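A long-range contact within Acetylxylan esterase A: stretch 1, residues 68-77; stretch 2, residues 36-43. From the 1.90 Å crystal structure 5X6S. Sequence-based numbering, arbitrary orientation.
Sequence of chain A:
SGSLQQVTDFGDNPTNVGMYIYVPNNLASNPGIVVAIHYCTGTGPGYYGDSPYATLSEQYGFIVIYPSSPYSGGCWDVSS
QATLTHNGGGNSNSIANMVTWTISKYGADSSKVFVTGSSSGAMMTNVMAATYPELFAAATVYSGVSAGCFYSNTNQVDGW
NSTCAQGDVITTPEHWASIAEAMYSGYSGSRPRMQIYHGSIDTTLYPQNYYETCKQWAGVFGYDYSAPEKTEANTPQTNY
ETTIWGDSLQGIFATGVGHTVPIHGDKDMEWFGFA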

# COMPACT_ATOMS: atom_id res chain seq x y z
N SER A 68 10.57 -6.11 -19.18
CA SER A 68 11.20 -6.12 -20.50
C SER A 68 10.16 -5.86 -21.58
O SER A 68 9.22 -6.61 -21.75
CB SER A 68 11.87 -7.46 -20.75
OG SER A 68 12.95 -7.26 -21.58
N SER A 69 10.34 -4.78 -22.32
CA SER A 69 9.36 -4.35 -23.30
C SER A 69 9.12 -5.43 -24.35
O SER A 69 10.08 -6.06 -24.82
CB SER A 69 9.77 -3.07 -23.99
OG SER A 69 8.81 -2.75 -24.98
N PRO A 70 7.84 -5.65 -24.70
CA PRO A 70 7.53 -6.62 -25.73
C PRO A 70 7.65 -6.04 -27.14
O PRO A 70 7.46 -6.81 -28.11
CB PRO A 70 6.05 -6.94 -25.46
CG PRO A 70 5.50 -5.64 -24.93
CD PRO A 70 6.62 -5.05 -24.10
N TYR A 71 7.90 -4.74 -27.27
CA TYR A 71 7.76 -4.11 -28.59
C TYR A 71 9.04 -4.00 -29.40
O TYR A 71 10.17 -3.85 -28.90
CB TYR A 71 7.09 -2.74 -28.51
CG TYR A 71 5.76 -2.78 -27.76
CD1 TYR A 71 4.67 -3.46 -28.30
CD2 TYR A 71 5.61 -2.15 -26.50
CE1 TYR A 71 3.46 -3.52 -27.60
CE2 TYR A 71 4.41 -2.22 -25.80
CZ TYR A 71 3.34 -2.91 -26.35
OH TYR A 71 2.14 -3.01 -25.69
N SER A 72 8.85 -4.04 -30.70
CA SER A 72 9.94 -3.75 -31.62
C SER A 72 10.46 -2.33 -31.31
O SER A 72 9.70 -1.38 -31.23
CB SER A 72 9.41 -3.84 -33.07
OG SER A 72 10.50 -3.69 -33.92
N GLY A 73 11.77 -2.19 -31.13
CA GLY A 73 12.31 -0.88 -30.85
C GLY A 73 12.57 -0.71 -29.35
O GLY A 73 13.32 0.19 -28.93
N GLY A 74 11.95 -1.59 -28.56
CA GLY A 74 12.22 -1.70 -27.13
C GLY A 74 11.73 -0.56 -26.24
O GLY A 74 12.06 -0.54 -25.05
N CYS A 75 10.94 0.37 -26.77
CA CYS A 75 10.39 1.42 -25.93
C CYS A 75 9.19 0.87 -25.15
O CYS A 75 8.62 -0.17 -25.54
CB CYS A 75 9.92 2.62 -26.73
SG CYS A 75 11.17 3.44 -27.76
N TRP A 76 8.78 1.60 -24.12
CA TRP A 76 7.56 1.28 -23.37
C TRP A 76 6.28 1.91 -23.91
O TRP A 76 6.30 3.03 -24.37
CB TRP A 76 7.75 1.67 -21.90
CG TRP A 76 8.77 0.76 -21.24
CD1 TRP A 76 10.11 1.00 -21.03
CD2 TRP A 76 8.53 -0.60 -20.81
NE1 TRP A 76 10.70 -0.14 -20.48
CE2 TRP A 76 9.77 -1.12 -20.34
CE3 TRP A 76 7.39 -1.43 -20.80
CZ2 TRP A 76 9.88 -2.41 -19.81
CZ3 TRP A 76 7.49 -2.71 -20.27
CH2 TRP A 76 8.75 -3.19 -19.79
N ASP A 77 5.16 1.18 -23.85
CA ASP A 77 3.84 1.80 -24.06
C ASP A 77 3.51 2.72 -22.88
O ASP A 77 3.19 2.26 -21.77
CB ASP A 77 2.74 0.75 -24.26
CG ASP A 77 1.38 1.38 -24.51
OD1 ASP A 77 1.33 2.60 -24.87
OD2 ASP A 77 0.35 0.65 -24.31
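Stretch 2 (36-43) AIHYCTGT

Stretch 2 leaves a strand at Ala36 and Ile37 and continues as loop, closing a type II beta turn from Tyr39 to Gly42. Stretch 1 carries a turn of the same type, from Tyr71 to Gly74. Each is closed by a backbone hydrogen bond: Gly42 N to Tyr39 O at 3.1 Å, and Gly74 N to Tyr71 O at 2.9 Å. The nearest CA pairs fix the register: Cys75 CA to Cys40 CA is 4.0 Å, Gly74 CA to Thr41 CA is 4.4 Å, and Ser68 CA to Thr43 CA is 4.9 Å. Between Cys40 and Thr41 the partner number falls from 75 to 74 as stretch 2 advances, so the two chains run in opposite senses there. The contact buries 437 Å², both sides summed.

The covalent link is a disulfide, Cys75 SG to Cys40 SG at 2.0 Å with chi3 of 114°. Both cysteines adopt the m rotamer, and the bond joins the two residues whose CA atoms are the closest pair across the contact.

Three hydrogen bonds cross the contact. Thr41 N donates to Gly73 O at 2.8 Å (N-H...O angle 143°), joining turn to turn next to the disulfide. Ser69 N donates to His38 NE2 at 3.0 Å; its angle of 169° is nearly linear, and the donor lies near the plane of the imidazole, where the nitrogen lone pair points. NE2 is therefore the acceptor, while ND1 donates to Tyr39 O at 2.8 Å, so the histidine ties the turn that follows it, through Tyr39 O, to stretch 1. The third bond, Trp76 NE1 to His38 O at 3.0 Å, is weak, with an angle of 127°. A water adds a bridge, donating from its O to Gly42 O at 2.8 Å and to Ser69 O at 3.0 Å.

Packing centres on Trp76 and His38. Their CA-to-CB bonds point sideways, but the ends of both side chains come nearer to the opposing stretch. The indole five-membered ring and the imidazole form an oblique pair, with centroids 4.5 Å apart and planes at 45°. Ile37 CG2 lies over one face of the indole, 3.6 Å from Trp76 CE2. At the imidazole edge, Gly74 O approaches His38 CE1 to 3.0 Å.

Gly74 also shows how tightly the turns fit. An ideal CB there would point toward stretch 2 and clash with Thr41 N at 2.9 Å, and its phi of 71° independently favours glycine. At Gly73 the constraint is local: at phi 100° and psi -17°, a CB would jam against the preceding carbonyl O.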

# COMPACT_ATOMS: atom_id res chain seq x y z
N ALA A 36 13.24 -1.73 -11.81
CA ALA A 36 14.19 -0.97 -12.60
C ALA A 36 13.84 -1.11 -14.09
O ALA A 36 13.93 -2.22 -14.67
CB ALA A 36 15.63 -1.43 -12.31
N ILE A 37 13.40 0.00 -14.71
CA ILE A 37 12.73 -0.04 -16.00
C ILE A 37 13.58 0.56 -17.12
O ILE A 37 13.99 1.74 -17.04
CB ILE A 37 11.37 0.67 -15.95
CG1 ILE A 37 10.54 0.20 -14.74
CG2 ILE A 37 10.64 0.51 -17.29
CD1 ILE A 37 9.18 0.92 -14.55
N HIS A 38 13.87 -0.26 -18.14
CA HIS A 38 14.88 0.02 -19.12
C HIS A 38 14.42 1.08 -20.16
O HIS A 38 13.23 1.39 -20.27
CB HIS A 38 15.27 -1.27 -19.82
CG HIS A 38 14.24 -1.81 -20.75
ND1 HIS A 38 14.00 -1.28 -22.01
CD2 HIS A 38 13.39 -2.85 -20.62
CE1 HIS A 38 13.05 -1.96 -22.61
NE2 HIS A 38 12.65 -2.93 -21.79
N TYR A 39 15.41 1.61 -20.90
CA TYR A 39 15.25 2.64 -21.97
C TYR A 39 14.93 2.01 -23.35
O TYR A 39 15.03 0.80 -23.53
CB TYR A 39 16.55 3.48 -22.03
CG TYR A 39 17.80 2.64 -21.87
CD1 TYR A 39 18.21 1.77 -22.90
CD2 TYR A 39 18.50 2.62 -20.68
CE1 TYR A 39 19.33 0.95 -22.75
CE2 TYR A 39 19.61 1.82 -20.50
CZ TYR A 39 20.03 0.97 -21.54
OH TYR A 39 21.12 0.18 -21.37
N CYS A 40 14.53 2.81 -24.34
CA CYS A 40 14.33 2.28 -25.71
C CYS A 40 15.56 1.59 -26.20
O CYS A 40 16.66 1.96 -25.79
CB CYS A 40 14.00 3.38 -26.72
SG CYS A 40 12.45 4.28 -26.46
N THR A 41 15.36 0.59 -27.06
CA THR A 41 16.39 -0.31 -27.62
C THR A 41 16.94 -1.32 -26.60
O THR A 41 17.74 -2.17 -26.97
CB THR A 41 17.57 0.41 -28.33
OG1 THR A 41 18.45 1.01 -27.35
CG2 THR A 41 17.07 1.50 -29.30
N GLY A 42 16.51 -1.19 -25.33
CA GLY A 42 17.00 -2.04 -24.26
C GLY A 42 16.05 -3.18 -23.95
O GLY A 42 15.04 -3.41 -24.64
N THR A 43 16.40 -3.92 -22.89
CA THR A 43 15.60 -5.01 -22.40
C THR A 43 15.81 -5.03 -20.89
O THR A 43 16.69 -4.33 -20.38
CB THR A 43 16.08 -6.39 -22.97
OG1 THR A 43 17.42 -6.66 -22.49
CG2 THR A 43 15.94 -6.44 -24.48
O HOH W 1 12.91 -5.07 -25.21